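Local atomic coordinates of glutamine amidotransferase subunit pdxT (Thermus thermophilus, PDB entry 2YWD), a protein that probably hydrolyses glutamine to glutamate and ammonia, which is passed to the partner subunit PdxS for the synthesis of pyridoxal 5'-phosphate. Residues L8-D13 against K55-Y60; E35-L40 against Y60-E65. All coordinates share one frame; numbering follows the deposited sequence.

From the N terminus, the chain leaves strand 5-8 through residues 8-13, passes helix 14-22 and strand 29-31, and enters the loop 35-40. After strand 42-45 it runs into helix 50-59, turns at Tyr60 and Gly61, and starts helix 62-71. Contact 1 brings 55-60 back to 8-13 over 41 intervening residues; contact 2 closes a shorter loop, 60-65 returning to 35-40. Their segments alternate, so the two loops cross, and they share Tyr60, which touches across contact 1 but not contact 2. Contact 1 ties helix 50-59 to the loop after strand 5-8, contact 2 helix 62-71 to the loop between strands 29-31 and 42-45. Arg58 and Glu63 join them by a salt bridge.

Contact 1. Residues L8-D13 against K55-Y60; sequences LALQGD and KLAREY
Leu10 is the bump here, and the last turns of helix 50-59 supply the hollow. Its two methyls part company: Leu10 CD1 presses on the helix backbone at Ala57, 3.4 Å from Ala57 N, while Leu10 CD2 lies 3.5 Å from Tyr60 CD2. That second methyl sits at the edge of the ring, near its plane, not over a face. With CG beside its own backbone N (chi1 -63°) and chi2 extended, Leu10 points this fork toward the helix. Leu56 and Ala57 line the floor: Leu10 CD1 is 3.8 Å from Leu56 CB and 3.9 Å from Ala57 CB. Leu56 also answers with a bump of its own, its CD1 lying 3.7 Å from the carbonyl O of Leu10. No hydrogen bond crosses between the segments; the contact is van der Waals packing. An alanine in place of Leu10 would be likely to leave a gap over Ala57 and take the apolar neighbour from the edge of Tyr60. Leu10 also touches Ile62 of helix 62-71, and Gln11 OE1 accepts a hydrogen bond from the backbone N of Glu49, a predicted glutamine-binding residue. The leucine thus wedges the loop after strand 5-8 against the junction of helices 50-59 and 62-71.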
# COMPACT_ATOMS: atom_id res chain seq x y z
N LEU A 8 -5.42 -8.05 0.03
CA LEU A 8 -6.66 -7.85 -0.71
C LEU A 8 -6.49 -8.55 -2.06
O LEU A 8 -5.54 -8.26 -2.79
CB LEU A 8 -6.94 -6.36 -0.92
CG LEU A 8 -8.33 -6.00 -1.44
CD1 LEU A 8 -9.40 -6.48 -0.46
CD2 LEU A 8 -8.42 -4.49 -1.61
N ALA A 9 -7.40 -9.47 -2.37
CA ALA A 9 -7.30 -10.23 -3.61
C ALA A 9 -8.50 -10.09 -4.54
O ALA A 9 -9.01 -11.09 -5.06
CB ALA A 9 -7.06 -11.70 -3.29
N LEU A 10 -8.95 -8.87 -4.75
CA LEU A 10 -10.08 -8.62 -5.63
C LEU A 10 -9.61 -8.53 -7.08
O LEU A 10 -10.34 -8.90 -8.00
CB LEU A 10 -10.77 -7.32 -5.23
CG LEU A 10 -11.39 -7.30 -3.83
CD1 LEU A 10 -11.99 -5.94 -3.55
CD2 LEU A 10 -12.44 -8.40 -3.71
N GLN A 11 -8.39 -8.03 -7.26
CA GLN A 11 -7.79 -7.86 -8.58
C GLN A 11 -6.32 -7.53 -8.40
O GLN A 11 -5.92 -7.05 -7.34
CB GLN A 11 -8.47 -6.69 -9.32
CG GLN A 11 -7.99 -6.41 -10.75
CD GLN A 11 -6.62 -5.73 -10.84
OE1 GLN A 11 -6.30 -4.82 -10.07
NE2 GLN A 11 -5.82 -6.15 -11.82
N GLY A 12 -5.52 -7.81 -9.41
CA GLY A 12 -4.12 -7.45 -9.30
C GLY A 12 -3.12 -8.46 -8.82
O GLY A 12 -3.37 -9.66 -8.74
N ASP A 13 -1.96 -7.93 -8.44
CA ASP A 13 -0.83 -8.73 -8.02
C ASP A 13 -0.66 -9.05 -6.54
O ASP A 13 0.36 -8.72 -5.93
CB ASP A 13 0.42 -8.09 -8.61
CG ASP A 13 0.31 -7.89 -10.12
OD1 ASP A 13 -0.11 -8.85 -10.80
OD2 ASP A 13 0.62 -6.79 -10.62
N LYS A 55 -13.31 0.04 -7.16
CA LYS A 55 -14.71 -0.26 -7.46
C LYS A 55 -15.21 -1.51 -6.74
O LYS A 55 -16.25 -1.48 -6.09
CB LYS A 55 -14.91 -0.43 -8.97
CG LYS A 55 -16.37 -0.59 -9.39
CD LYS A 55 -16.52 -0.70 -10.91
CE LYS A 55 -16.09 -2.06 -11.43
NZ LYS A 55 -16.98 -3.16 -10.92
N LEU A 56 -14.46 -2.60 -6.85
CA LEU A 56 -14.85 -3.85 -6.21
C LEU A 56 -14.82 -3.79 -4.68
O LEU A 56 -15.71 -4.34 -4.02
CB LEU A 56 -13.95 -4.99 -6.71
CG LEU A 56 -13.98 -5.24 -8.22
CD1 LEU A 56 -13.03 -6.38 -8.57
CD2 LEU A 56 -15.40 -5.57 -8.67
N ALA A 57 -13.82 -3.13 -4.11
CA ALA A 57 -13.74 -3.02 -2.65
C ALA A 57 -14.95 -2.25 -2.12
O ALA A 57 -15.46 -2.55 -1.04
CB ALA A 57 -12.45 -2.33 -2.24
N ARG A 58 -15.40 -1.27 -2.88
CA ARG A 58 -16.56 -0.48 -2.48
C ARG A 58 -17.82 -1.32 -2.61
O ARG A 58 -18.62 -1.41 -1.68
CB ARG A 58 -16.67 0.78 -3.35
CG ARG A 58 -17.90 1.64 -3.08
CD ARG A 58 -17.73 3.05 -3.64
NE ARG A 58 -16.71 3.79 -2.92
CZ ARG A 58 -16.35 5.04 -3.20
NH1 ARG A 58 -16.93 5.69 -4.20
NH2 ARG A 58 -15.42 5.64 -2.47
N GLU A 59 -17.98 -1.96 -3.77
CA GLU A 59 -19.15 -2.79 -4.02
C GLU A 59 -19.34 -3.92 -3.03
O GLU A 59 -20.47 -4.23 -2.65
CB GLU A 59 -19.09 -3.38 -5.43
CG GLU A 59 -19.51 -2.42 -6.52
CD GLU A 59 -19.39 -3.03 -7.90
OE1 GLU A 59 -19.51 -4.28 -8.01
OE2 GLU A 59 -19.20 -2.28 -8.88
N TYR A 60 -18.25 -4.55 -2.61
CA TYR A 60 -18.34 -5.67 -1.67
C TYR A 60 -18.39 -5.26 -0.20
O TYR A 60 -18.37 -6.12 0.68
CB TYR A 60 -17.19 -6.65 -1.89
CG TYR A 60 -17.09 -7.18 -3.31
CD1 TYR A 60 -18.23 -7.42 -4.08
CD2 TYR A 60 -15.84 -7.47 -3.87
CE1 TYR A 60 -18.13 -7.93 -5.37
CE2 TYR A 60 -15.74 -7.99 -5.17
CZ TYR A 60 -16.89 -8.22 -5.91
OH TYR A 60 -16.79 -8.73 -7.18

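Contact 2. Residues E35-L40 against Y60-E65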
# COMPACT_ATOMS: atom_id res chain seq x y z
N GLU A 35 -16.12 -10.43 5.12
CA GLU A 35 -16.00 -11.37 6.23
C GLU A 35 -14.55 -11.81 6.43
O GLU A 35 -14.15 -12.17 7.53
CB GLU A 35 -16.85 -12.62 5.98
CG GLU A 35 -18.36 -12.42 6.06
CD GLU A 35 -18.90 -11.51 4.98
OE1 GLU A 35 -18.44 -11.63 3.82
OE2 GLU A 35 -19.79 -10.69 5.28
N HIS A 36 -13.77 -11.78 5.35
CA HIS A 36 -12.37 -12.18 5.41
C HIS A 36 -11.50 -11.24 6.25
O HIS A 36 -10.37 -11.59 6.60
CB HIS A 36 -11.79 -12.25 3.99
CG HIS A 36 -12.41 -13.31 3.14
ND1 HIS A 36 -12.25 -13.35 1.77
CD2 HIS A 36 -13.19 -14.37 3.45
CE1 HIS A 36 -12.90 -14.39 1.28
NE2 HIS A 36 -13.48 -15.03 2.28
N LEU A 37 -12.02 -10.06 6.56
CA LEU A 37 -11.28 -9.09 7.36
C LEU A 37 -11.26 -9.46 8.84
O LEU A 37 -10.40 -9.02 9.59
CB LEU A 37 -11.90 -7.70 7.20
CG LEU A 37 -11.88 -7.07 5.80
CD1 LEU A 37 -12.72 -5.80 5.82
CD2 LEU A 37 -10.45 -6.76 5.39
N GLU A 38 -12.22 -10.28 9.25
CA GLU A 38 -12.31 -10.69 10.64
C GLU A 38 -11.08 -11.46 11.09
O GLU A 38 -10.64 -12.40 10.43
CB GLU A 38 -13.56 -11.55 10.85
CG GLU A 38 -13.81 -11.95 12.29
CD GLU A 38 -15.10 -12.73 12.45
OE1 GLU A 38 -15.21 -13.83 11.85
OE2 GLU A 38 -16.00 -12.25 13.17
N GLY A 39 -10.52 -11.05 12.22
CA GLY A 39 -9.34 -11.71 12.75
C GLY A 39 -8.01 -11.18 12.25
O GLY A 39 -6.96 -11.59 12.74
N LEU A 40 -8.04 -10.26 11.28
CA LEU A 40 -6.80 -9.71 10.75
C LEU A 40 -6.24 -8.56 11.57
O LEU A 40 -6.99 -7.77 12.14
CB LEU A 40 -7.00 -9.22 9.31
CG LEU A 40 -7.31 -10.23 8.19
CD1 LEU A 40 -7.47 -9.47 6.88
CD2 LEU A 40 -6.19 -11.27 8.08
N TYR A 60 -18.25 -4.55 -2.61
CA TYR A 60 -18.34 -5.67 -1.67
C TYR A 60 -18.39 -5.26 -0.20
O TYR A 60 -18.37 -6.12 0.68
CB TYR A 60 -17.19 -6.65 -1.89
CG TYR A 60 -17.09 -7.18 -3.31
CD1 TYR A 60 -18.23 -7.42 -4.08
CD2 TYR A 60 -15.84 -7.47 -3.87
CE1 TYR A 60 -18.13 -7.93 -5.37
CE2 TYR A 60 -15.74 -7.99 -5.17
CZ TYR A 60 -16.89 -8.22 -5.91
OH TYR A 60 -16.79 -8.73 -7.18
N GLY A 61 -18.44 -3.96 0.07
CA GLY A 61 -18.49 -3.49 1.44
C GLY A 61 -17.16 -3.56 2.18
O GLY A 61 -17.09 -3.27 3.38
N ILE A 62 -16.09 -3.93 1.47
CA ILE A 62 -14.78 -4.03 2.09
C ILE A 62 -14.22 -2.65 2.45
O ILE A 62 -13.66 -2.46 3.53
CB ILE A 62 -13.80 -4.80 1.16
CG1 ILE A 62 -14.25 -6.27 1.07
CG2 ILE A 62 -12.37 -4.72 1.69
CD1 ILE A 62 -13.53 -7.10 0.02
N GLU A 63 -14.40 -1.69 1.56
CA GLU A 63 -13.92 -0.32 1.79
C GLU A 63 -14.44 0.23 3.12
O GLU A 63 -13.67 0.67 3.98
CB GLU A 63 -14.38 0.59 0.65
CG GLU A 63 -13.95 2.05 0.78
CD GLU A 63 -14.75 2.97 -0.12
OE1 GLU A 63 -14.93 2.63 -1.31
OE2 GLU A 63 -15.19 4.04 0.35
N ASP A 64 -15.76 0.21 3.29
CA ASP A 64 -16.39 0.73 4.50
C ASP A 64 -15.96 0.02 5.78
O ASP A 64 -15.73 0.67 6.80
CB ASP A 64 -17.91 0.69 4.32
CG ASP A 64 -18.37 1.54 3.14
OD1 ASP A 64 -19.40 1.20 2.52
OD2 ASP A 64 -17.69 2.54 2.84
N GLU A 65 -15.83 -1.30 5.74
CA GLU A 65 -15.42 -2.06 6.92
C GLU A 65 -13.97 -1.74 7.25
O GLU A 65 -13.61 -1.59 8.42
CB GLU A 65 -15.58 -3.56 6.67
CG GLU A 65 -15.25 -4.45 7.87
CD GLU A 65 -16.07 -4.13 9.11
OE1 GLU A 65 -17.21 -3.64 8.98
OE2 GLU A 65 -15.57 -4.37 10.24
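Leu37 meets helix 62-71 with one methyl, and the apolar contacts all pass through it. Leu37 CD1 lies 3.5 Å from Glu65 CG and 3.7 Å from Glu65 CB, so the glutamate takes part through its aliphatic stem. The two side chains run past each other in opposite directions. In Glu65, CG anti to the backbone N (chi1 -177°) comes beside the leucine methyl, and the bend at chi2 (57°) turns the carboxylate off the line of the stem. A looser touch, Leu37 CD1 to Ile62 CG2 at 4.3 Å, adds the first turn of the helix. Hydrogen bonds shape each segment without crossing between them. A type II turn from Leu37 to Leu40 is closed by Leu40 N to Leu37 O at 3.2 Å, with Gly39 at positive phi. Gly61, also at positive phi, ends helix 50-59 in a Schellman motif and occupies the N-cap position of helix 62-71. Among the charged groups, Glu63 pairs elsewhere, with Arg58 and Arg67. Arg69 NH1 donates to Leu37 O. The chemistry implies a small apolar patch, away from the annotated sites, where the loop between strands 29-31 and 42-45 packs on the start of helix 62-71, with a polar link from further along that helix.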